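Long-range contacts in putative modification methylase (Thermus thermophilus, PDB 2ZIG), which probably transfers a methyl group from S-adenosylmethionine to the N4 of cytosine in DNA: residues F128-P133 with L171-P176; V79-F84 with R124-D129; A244-T249 with A270-E275. All blocks are in the same frame, centred on the assembly; numbering follows the deposited sequence.

Contact 1: F128-P133 with L171-P176; sequences FDNLNP and LMQRKP
N130 and Q173 meet amide to amide across two antiparallel strands, their planes 34° apart. N130 ND2 donates to Q173 OE1 (2.8 Å), in the carbonyl plane and on a lone pair. A bend at chi2 (-61°) folds Q173 CD back, and NE2 ends 3.4 Å from F128 CB while giving a proton to a water. The F128 side chain crosses that of Q173 at about a right angle, CD1 lying 3.6 Å from Q173 CB. N130 ND2 also reaches OE1 of Q120 on helix 115-125. An alanine at Q173 would probably leave N130 ND2 without its acceptor on this strand and open a gap beside F128 CB. On the other side of the sheet, L131 CD1 sits 3.8 Å above one face of the R174 guanidinium, offset toward its rim, and L131 CB packs 3.6 Å from M172 CB. D129 is tied by backbone bonds in both directions to R174 (D129 N to R174 O, 2.7 Å), and its OD1 makes a salt bridge with R109 of the second subunit. Strand 167-174 runs against both its neighbours, as the reversed strand of the class I methyltransferase sheet does.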
loop_
_atom_site.group_PDB
_atom_site.type_symbol
_atom_site.label_atom_id
_atom_site.label_comp_id
_atom_site.label_asym_id
_atom_site.label_seq_id
_atom_site.Cartn_x
_atom_site.Cartn_y
_atom_site.Cartn_z
ATOM N N PHE B 128 0.566 -13.638 10.261
ATOM C CA PHE B 128 0.304 -13.747 8.826
ATOM C C PHE B 128 1.542 -13.526 7.958
ATOM O O PHE B 128 2.431 -12.757 8.320
ATOM C CB PHE B 128 -0.751 -12.713 8.420
ATOM C CG PHE B 128 -2.154 -13.114 8.748
ATOM C CD1 PHE B 128 -2.801 -14.089 7.997
ATOM C CD2 PHE B 128 -2.828 -12.525 9.810
ATOM C CE1 PHE B 128 -4.100 -14.473 8.297
ATOM C CE2 PHE B 128 -4.127 -12.904 10.116
ATOM C CZ PHE B 128 -4.764 -13.880 9.357
ATOM N N ASP B 129 1.598 -14.206 6.815
ATOM C CA ASP B 129 2.699 -14.010 5.870
ATOM C C ASP B 129 2.177 -12.964 4.907
ATOM O O ASP B 129 1.152 -13.172 4.261
ATOM C CB ASP B 129 3.002 -15.264 5.047
ATOM C CG ASP B 129 3.962 -16.197 5.728
ATOM O OD1 ASP B 129 4.881 -15.712 6.413
ATOM O OD2 ASP B 129 3.808 -17.422 5.558
ATOM N N ASN B 130 2.863 -11.842 4.793
ATOM C CA ASN B 130 2.388 -10.832 3.870
ATOM C C ASN B 130 2.699 -11.176 2.415
ATOM O O ASN B 130 3.815 -11.550 2.078
ATOM C CB ASN B 130 2.985 -9.467 4.214
ATOM C CG ASN B 130 2.593 -8.406 3.217
ATOM O OD1 ASN B 130 3.373 -8.057 2.335
ATOM N ND2 ASN B 130 1.367 -7.899 3.335
ATOM N N LEU B 131 1.690 -11.059 1.564
ATOM C CA LEU B 131 1.842 -11.296 0.139
ATOM C C LEU B 131 1.622 -9.936 -0.539
ATOM O O LEU B 131 1.165 -8.981 0.100
ATOM C CB LEU B 131 0.799 -12.306 -0.339
ATOM C CG LEU B 131 1.166 -13.803 -0.403
ATOM C CD1 LEU B 131 2.134 -14.185 0.693
ATOM C CD2 LEU B 131 -0.114 -14.631 -0.323
ATOM N N ASN B 132 1.954 -9.836 -1.818
ATOM C CA ASN B 132 1.764 -8.578 -2.515
ATOM C C ASN B 132 0.283 -8.265 -2.671
ATOM O O ASN B 132 -0.523 -9.127 -3.007
ATOM C CB ASN B 132 2.431 -8.609 -3.892
ATOM C CG ASN B 132 3.836 -8.064 -3.857
ATOM O OD1 ASN B 132 4.127 -7.145 -3.095
ATOM N ND2 ASN B 132 4.711 -8.611 -4.687
ATOM N N PRO B 133 -0.100 -7.019 -2.412
ATOM C CA PRO B 133 -1.520 -6.712 -2.565
ATOM C C PRO B 133 -1.791 -6.511 -4.033
ATOM O O PRO B 133 -0.863 -6.478 -4.844
ATOM C CB PRO B 133 -1.665 -5.403 -1.807
ATOM C CG PRO B 133 -0.381 -4.722 -2.162
ATOM C CD PRO B 133 0.646 -5.832 -1.964
ATOM N N LEU B 171 -5.366 -6.329 0.162
ATOM C CA LEU B 171 -4.334 -6.960 0.976
ATOM C C LEU B 171 -4.453 -8.474 0.967
ATOM O O LEU B 171 -5.547 -9.020 1.010
ATOM C CB LEU B 171 -4.426 -6.437 2.407
ATOM C CG LEU B 171 -4.391 -4.906 2.508
ATOM C CD1 LEU B 171 -4.592 -4.469 3.955
ATOM C CD2 LEU B 171 -3.064 -4.405 1.978
ATOM N N MET B 172 -3.312 -9.146 0.909
ATOM C CA MET B 172 -3.270 -10.600 0.890
ATOM C C MET B 172 -2.442 -11.075 2.080
ATOM O O MET B 172 -1.228 -10.857 2.135
ATOM C CB MET B 172 -2.633 -11.077 -0.415
ATOM C CG MET B 172 -3.269 -10.497 -1.670
ATOM S SD MET B 172 -4.698 -11.427 -2.219
ATOM C CE MET B 172 -4.998 -10.683 -3.828
ATOM N N GLN B 173 -3.110 -11.716 3.033
ATOM C CA GLN B 173 -2.448 -12.213 4.226
ATOM C C GLN B 173 -2.644 -13.716 4.326
ATOM O O GLN B 173 -3.753 -14.189 4.573
ATOM C CB GLN B 173 -3.019 -11.507 5.450
ATOM C CG GLN B 173 -2.848 -9.994 5.387
ATOM C CD GLN B 173 -1.396 -9.589 5.318
ATOM O OE1 GLN B 173 -0.969 -8.901 4.386
ATOM N NE2 GLN B 173 -0.617 -10.017 6.310
ATOM N N ARG B 174 -1.558 -14.458 4.135
ATOM C CA ARG B 174 -1.608 -15.915 4.164
ATOM C C ARG B 174 -1.199 -16.536 5.486
ATOM O O ARG B 174 -0.242 -16.098 6.121
ATOM C CB ARG B 174 -0.723 -16.482 3.049
ATOM C CG ARG B 174 -0.812 -17.990 2.874
ATOM C CD ARG B 174 -0.187 -18.432 1.555
ATOM N NE ARG B 174 1.244 -18.149 1.493
ATOM C CZ ARG B 174 1.986 -18.270 0.394
ATOM N NH1 ARG B 174 3.281 -17.992 0.426
ATOM N NH2 ARG B 174 1.432 -18.662 -0.745
ATOM N N LYS B 175 -1.945 -17.558 5.900
ATOM C CA LYS B 175 -1.636 -18.269 7.131
ATOM C C LYS B 175 -0.634 -19.346 6.753
ATOM O O LYS B 175 -0.957 -20.262 5.999
ATOM C CB LYS B 175 -2.879 -18.935 7.722
ATOM C CG LYS B 175 -2.559 -19.813 8.936
ATOM C CD LYS B 175 -3.796 -20.474 9.511
ATOM C CE LYS B 175 -3.445 -21.296 10.739
ATOM N NZ LYS B 175 -4.643 -21.925 11.353
ATOM N N PRO B 176 0.597 -19.251 7.264
ATOM C CA PRO B 176 1.613 -20.252 6.941
ATOM C C PRO B 176 1.210 -21.620 7.478
ATOM O O PRO B 176 0.144 -21.768 8.074
ATOM C CB PRO B 176 2.858 -19.702 7.626
ATOM C CG PRO B 176 2.294 -19.053 8.834
ATOM C CD PRO B 176 1.088 -18.321 8.294
HETATM O O HOH W 1 -0.989 -7.661 1.184
HETATM O O HOH W 2 1.423 -8.473 6.669
#

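Contact 2: V79-F84 with R124-D129; sequences VWREVF and RKLGFD
F84 turns the edge of its ring onto the face of F128, with CD2 3.6 Å above the ring plane and over its centre. This is a T-shaped stack with the planes at 89° and the centroids 5.1 Å apart, joining helix 66-86 to the turn after helix 115-125 on one side of the Rossmann-like sheet. CG of F84 is anti to the backbone N (chi1 -178°), which sends it out from the helix toward that turn. The rim of F128 is held as well: W80 O lies in the plane of the ring, at CE2, although the same oxygen already accepts the helical bond from F84 N, and V83 CG1 stands near the plane at CZ. Helix 115-125 ends in a Schellman motif whose positive-phi residue is G127. A side chain there would jam against the carbonyl oxygen before it and would also press on F84 CZ. Just ahead of this glycine, L126 reaches across with both methyls. CD1 packs 3.4 Å from W80 CB, while CD2 lies 3.8 Å above the R81 guanidinium, over its centre, the two side chains crossing at about a right angle. The R81 chain is extended from CG to NE and carries the guanidinium out to that methyl. W80 and F128 continue inward to C123 of helix 115-125 and L93 of strand 91-97. On the opposite face of the F84 ring from L126, K175 makes a cation-pi contact, and its charge would probably draw electron density away from the face that meets a carbonyl. That carbonyl oxygen, L126 O, stands 3.9 Å above the F84 ring plane, over its centre.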
loop_
_atom_site.group_PDB
_atom_site.type_symbol
_atom_site.label_atom_id
_atom_site.label_comp_id
_atom_site.label_asym_id
_atom_site.label_seq_id
_atom_site.Cartn_x
_atom_site.Cartn_y
_atom_site.Cartn_z
ATOM N N VAL B 79 -10.472 -9.483 15.325
ATOM C CA VAL B 79 -11.159 -10.231 14.280
ATOM C C VAL B 79 -10.121 -11.003 13.462
ATOM O O VAL B 79 -10.298 -12.190 13.180
ATOM C CB VAL B 79 -11.936 -9.286 13.345
ATOM C CG1 VAL B 79 -12.564 -10.074 12.204
ATOM C CG2 VAL B 79 -13.002 -8.544 14.137
ATOM N N TRP B 80 -9.034 -10.331 13.095
ATOM C CA TRP B 80 -7.973 -10.964 12.312
ATOM C C TRP B 80 -7.403 -12.158 13.096
ATOM O O TRP B 80 -6.989 -13.162 12.503
ATOM C CB TRP B 80 -6.844 -9.960 12.000
ATOM C CG TRP B 80 -7.267 -8.646 11.359
ATOM C CD1 TRP B 80 -6.685 -7.425 11.559
ATOM C CD2 TRP B 80 -8.335 -8.425 10.417
ATOM N NE1 TRP B 80 -7.322 -6.464 10.813
ATOM C CE2 TRP B 80 -8.336 -7.049 10.102
ATOM C CE3 TRP B 80 -9.290 -9.256 9.812
ATOM C CZ2 TRP B 80 -9.258 -6.481 9.207
ATOM C CZ3 TRP B 80 -10.205 -8.695 8.925
ATOM C CH2 TRP B 80 -10.180 -7.317 8.631
ATOM N N ARG B 81 -7.381 -12.048 14.426
ATOM C CA ARG B 81 -6.870 -13.134 15.279
ATOM C C ARG B 81 -7.703 -14.392 15.110
ATOM O O ARG B 81 -7.161 -15.480 14.957
ATOM C CB ARG B 81 -6.880 -12.746 16.756
ATOM C CG ARG B 81 -5.687 -11.938 17.204
ATOM C CD ARG B 81 -5.472 -12.067 18.709
ATOM N NE ARG B 81 -4.381 -11.210 19.165
ATOM C CZ ARG B 81 -4.419 -9.881 19.146
ATOM N NH1 ARG B 81 -5.500 -9.252 18.698
ATOM N NH2 ARG B 81 -3.368 -9.181 19.559
ATOM N N GLU B 82 -9.021 -14.245 15.158
ATOM C CA GLU B 82 -9.904 -15.390 14.979
ATOM C C GLU B 82 -9.774 -15.926 13.557
ATOM O O GLU B 82 -9.761 -17.140 13.345
ATOM C CB GLU B 82 -11.366 -15.005 15.247
ATOM C CG GLU B 82 -11.706 -14.822 16.717
ATOM C CD GLU B 82 -11.266 -16.004 17.560
ATOM O OE1 GLU B 82 -11.598 -17.150 17.204
ATOM O OE2 GLU B 82 -10.585 -15.786 18.580
ATOM N N VAL B 83 -9.687 -15.021 12.584
ATOM C CA VAL B 83 -9.545 -15.434 11.193
ATOM C C VAL B 83 -8.305 -16.309 11.052
ATOM O O VAL B 83 -8.341 -17.347 10.400
ATOM C CB VAL B 83 -9.397 -14.218 10.239
ATOM C CG1 VAL B 83 -8.909 -14.691 8.852
ATOM C CG2 VAL B 83 -10.737 -13.498 10.110
ATOM N N PHE B 84 -7.211 -15.893 11.677
ATOM C CA PHE B 84 -5.977 -16.655 11.586
ATOM C C PHE B 84 -6.158 -18.065 12.142
ATOM O O PHE B 84 -5.557 -19.026 11.654
ATOM C CB PHE B 84 -4.859 -15.933 12.334
ATOM C CG PHE B 84 -3.528 -16.632 12.261
ATOM C CD1 PHE B 84 -3.184 -17.610 13.189
ATOM C CD2 PHE B 84 -2.625 -16.328 11.252
ATOM C CE1 PHE B 84 -1.954 -18.275 13.110
ATOM C CE2 PHE B 84 -1.400 -16.987 11.169
ATOM C CZ PHE B 84 -1.068 -17.962 12.103
ATOM N N ARG B 124 1.031 -8.799 10.482
ATOM C CA ARG B 124 2.284 -9.518 10.660
ATOM C C ARG B 124 2.418 -9.898 12.131
ATOM O O ARG B 124 2.751 -11.036 12.459
ATOM C CB ARG B 124 3.466 -8.646 10.267
ATOM C CG ARG B 124 4.815 -9.310 10.497
ATOM C CD ARG B 124 5.901 -8.262 10.562
ATOM N NE ARG B 124 5.750 -7.344 9.444
ATOM C CZ ARG B 124 6.050 -6.053 9.481
ATOM N NH1 ARG B 124 6.530 -5.495 10.585
ATOM N NH2 ARG B 124 5.838 -5.314 8.409
ATOM N N LYS B 125 2.142 -8.938 13.010
ATOM C CA LYS B 125 2.226 -9.160 14.452
ATOM C C LYS B 125 1.344 -10.332 14.849
ATOM O O LYS B 125 1.545 -10.937 15.899
ATOM C CB LYS B 125 1.762 -7.922 15.224
ATOM C CG LYS B 125 2.244 -6.595 14.666
ATOM C CD LYS B 125 3.745 -6.445 14.764
ATOM C CE LYS B 125 4.174 -5.053 14.322
ATOM N NZ LYS B 125 3.477 -3.991 15.111
ATOM N N LEU B 126 0.355 -10.642 14.012
ATOM C CA LEU B 126 -0.549 -11.741 14.302
ATOM C C LEU B 126 -0.083 -13.078 13.731
ATOM O O LEU B 126 -0.703 -14.107 13.987
ATOM C CB LEU B 126 -1.956 -11.419 13.794
ATOM C CG LEU B 126 -2.556 -10.108 14.310
ATOM C CD1 LEU B 126 -4.022 -10.037 13.919
ATOM C CD2 LEU B 126 -2.412 -10.025 15.831
ATOM N N GLY B 127 1.004 -13.066 12.960
ATOM C CA GLY B 127 1.519 -14.305 12.398
ATOM C C GLY B 127 1.318 -14.523 10.905
ATOM O O GLY B 127 1.833 -15.487 10.340
ATOM N N PHE B 128 0.566 -13.638 10.261
ATOM C CA PHE B 128 0.304 -13.747 8.826
ATOM C C PHE B 128 1.542 -13.526 7.958
ATOM O O PHE B 128 2.431 -12.757 8.320
ATOM C CB PHE B 128 -0.751 -12.713 8.420
ATOM C CG PHE B 128 -2.154 -13.114 8.748
ATOM C CD1 PHE B 128 -2.801 -14.089 7.997
ATOM C CD2 PHE B 128 -2.828 -12.525 9.810
ATOM C CE1 PHE B 128 -4.100 -14.473 8.297
ATOM C CE2 PHE B 128 -4.127 -12.904 10.116
ATOM C CZ PHE B 128 -4.764 -13.880 9.357
ATOM N N ASP B 129 1.598 -14.206 6.815
ATOM C CA ASP B 129 2.699 -14.010 5.870
ATOM C C ASP B 129 2.177 -12.964 4.907
ATOM O O ASP B 129 1.152 -13.172 4.261
ATOM C CB ASP B 129 3.002 -15.264 5.047
ATOM C CG ASP B 129 3.962 -16.197 5.728
ATOM O OD1 ASP B 129 4.881 -15.712 6.413
ATOM O OD2 ASP B 129 3.808 -17.422 5.558
#

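Contact 3: A244-T249 with A270-E275; sequences AGTGTT and AQLAKE
The turn 244-247 presses its backbone directly onto helix 267-280, so that T246 CA and A273 CA are only 4.0 Å apart and T246 O receives a CA-H...O contact from A273 CA at 3.2 Å. So close an approach is consistent with the small side chain of A273, whose CB also lies 3.5 Å from T246 C and 3.7 Å from G245 O. G247, at the N-cap position of helix 248-255, faces the same methyl. A CB on this glycine would come within 3.4 Å of A273 CB and would jam against the carbonyl oxygen of T246 as well. G245, like G247, has positive phi, and the turn is closed by G247 N donating to A244 O (2.7 Å). A244 to G247 supply the last four positions of the FxGxG motif, the glycine-rich loop with which N4 and N6 DNA methyltransferases of the Rossmann-like fold hold the cofactor. T246 and T248 have been seen to bind S-adenosylmethionine, which is absent from this chain. T246 sets CG2 anti to its carbonyl carbon, and that methyl comes sidelong to L272 CB at 4.0 Å. Its OG1 takes the remaining position, between the backbone N and the carbonyl carbon (chi1 50°), and makes a weak hydrogen bond with R276 NH2, the nitrogen that also bonds T248 OG1. R276 thus links both cofactor-binding threonines to the helix that A273 packs from. E264, another residue of the cofactor site, accepts from G245 N through OE1, and the side chains of A273 and A270 also touch L24 of strand 22-26.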
loop_
_atom_site.group_PDB
_atom_site.type_symbol
_atom_site.label_atom_id
_atom_site.label_comp_id
_atom_site.label_asym_id
_atom_site.label_seq_id
_atom_site.Cartn_x
_atom_site.Cartn_y
_atom_site.Cartn_z
ATOM N N ALA B 244 -19.996 -9.006 6.494
ATOM C CA ALA B 244 -20.817 -9.239 5.308
ATOM C C ALA B 244 -21.702 -8.138 4.720
ATOM O O ALA B 244 -21.947 -8.136 3.512
ATOM C CB ALA B 244 -21.652 -10.493 5.527
ATOM N N GLY B 245 -22.193 -7.213 5.540
ATOM C CA GLY B 245 -23.047 -6.171 4.999
ATOM C C GLY B 245 -24.180 -6.821 4.222
ATOM O O GLY B 245 -24.827 -7.742 4.736
ATOM N N THR B 246 -24.424 -6.375 2.991
ATOM C CA THR B 246 -25.497 -6.965 2.202
ATOM C C THR B 246 -25.127 -8.302 1.565
ATOM O O THR B 246 -25.865 -8.818 0.720
ATOM C CB THR B 246 -26.000 -6.013 1.113
ATOM O OG1 THR B 246 -24.888 -5.500 0.374
ATOM C CG2 THR B 246 -26.785 -4.872 1.738
ATOM N N GLY B 247 -23.980 -8.848 1.967
ATOM C CA GLY B 247 -23.559 -10.157 1.487
ATOM C C GLY B 247 -22.879 -10.337 0.141
ATOM O O GLY B 247 -22.919 -11.433 -0.419
ATOM N N THR B 248 -22.236 -9.293 -0.369
ATOM C CA THR B 248 -21.551 -9.373 -1.653
ATOM C C THR B 248 -20.665 -10.613 -1.727
ATOM O O THR B 248 -20.741 -11.391 -2.685
ATOM C CB THR B 248 -20.665 -8.136 -1.886
ATOM O OG1 THR B 248 -21.444 -6.956 -1.679
ATOM C CG2 THR B 248 -20.117 -8.124 -3.309
ATOM N N THR B 249 -19.840 -10.809 -0.707
ATOM C CA THR B 249 -18.932 -11.945 -0.697
ATOM C C THR B 249 -19.641 -13.291 -0.619
ATOM O O THR B 249 -19.219 -14.253 -1.250
ATOM C CB THR B 249 -17.937 -11.835 0.457
ATOM O OG1 THR B 249 -17.254 -10.574 0.375
ATOM C CG2 THR B 249 -16.922 -12.974 0.390
ATOM N N ALA B 270 -28.428 -7.836 7.392
ATOM C CA ALA B 270 -28.426 -9.281 7.201
ATOM C C ALA B 270 -29.703 -9.666 6.465
ATOM O O ALA B 270 -29.696 -10.569 5.635
ATOM C CB ALA B 270 -28.351 -10.000 8.551
ATOM N N GLN B 271 -30.796 -8.970 6.762
ATOM C CA GLN B 271 -32.074 -9.254 6.107
ATOM C C GLN B 271 -32.006 -8.816 4.651
ATOM O O GLN B 271 -32.609 -9.432 3.777
ATOM C CB GLN B 271 -33.219 -8.514 6.797
ATOM C CG GLN B 271 -34.383 -9.398 7.189
ATOM C CD GLN B 271 -34.887 -10.270 6.054
ATOM O OE1 GLN B 271 -35.296 -9.778 5.000
ATOM N NE2 GLN B 271 -34.864 -11.573 6.267
ATOM N N LEU B 272 -31.280 -7.733 4.397
ATOM C CA LEU B 272 -31.124 -7.252 3.036
ATOM C C LEU B 272 -30.265 -8.282 2.313
ATOM O O LEU B 272 -30.502 -8.610 1.149
ATOM C CB LEU B 272 -30.442 -5.881 3.031
ATOM C CG LEU B 272 -31.265 -4.719 3.600
ATOM C CD1 LEU B 272 -30.441 -3.446 3.559
ATOM C CD2 LEU B 272 -32.551 -4.544 2.793
ATOM N N ALA B 273 -29.274 -8.796 3.028
ATOM C CA ALA B 273 -28.370 -9.799 2.492
ATOM C C ALA B 273 -29.137 -11.032 2.025
ATOM O O ALA B 273 -28.929 -11.517 0.912
ATOM C CB ALA B 273 -27.352 -10.194 3.550
ATOM N N LYS B 274 -30.014 -11.541 2.886
ATOM C CA LYS B 274 -30.816 -12.717 2.560
ATOM C C LYS B 274 -31.660 -12.501 1.315
ATOM O O LYS B 274 -31.760 -13.392 0.475
ATOM C CB LYS B 274 -31.741 -13.089 3.722
ATOM C CG LYS B 274 -32.882 -14.006 3.301
ATOM C CD LYS B 274 -33.742 -14.469 4.479
ATOM C CE LYS B 274 -32.988 -15.449 5.368
ATOM N NZ LYS B 274 -33.901 -16.205 6.276
ATOM N N GLU B 275 -32.280 -11.326 1.211
ATOM C CA GLU B 275 -33.124 -10.991 0.062
ATOM C C GLU B 275 -32.285 -10.823 -1.207
ATOM O O GLU B 275 -32.671 -11.267 -2.289
ATOM C CB GLU B 275 -33.916 -9.703 0.349
ATOM C CG GLU B 275 -34.964 -9.845 1.478
ATOM C CD GLU B 275 -35.559 -8.513 1.936
ATOM O OE1 GLU B 275 -36.364 -8.520 2.887
ATOM O OE2 GLU B 275 -35.229 -7.459 1.358
#

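Contacts 1 and 2 adjoin, their centres 10 Å apart. They share F128 and D129, where helix 115-125 passes into strand 129-137, and K175 NZ of contact 1 bonds to F84 O of contact 2. Both touch the second subunit. Contact 3 comes later in the chain and lies on the opposite side of the chain's centre, about 26 Å from contact 1 and 25 Å from contact 2 between centres. One mixed sheet connects them: strands 129-137 and 167-174 belong to its antiparallel end, whereas the loop of contact 3 follows strand 238-241 in the parallel part. The subunit interface and the cofactor loop thus occupy separate regions of one fold.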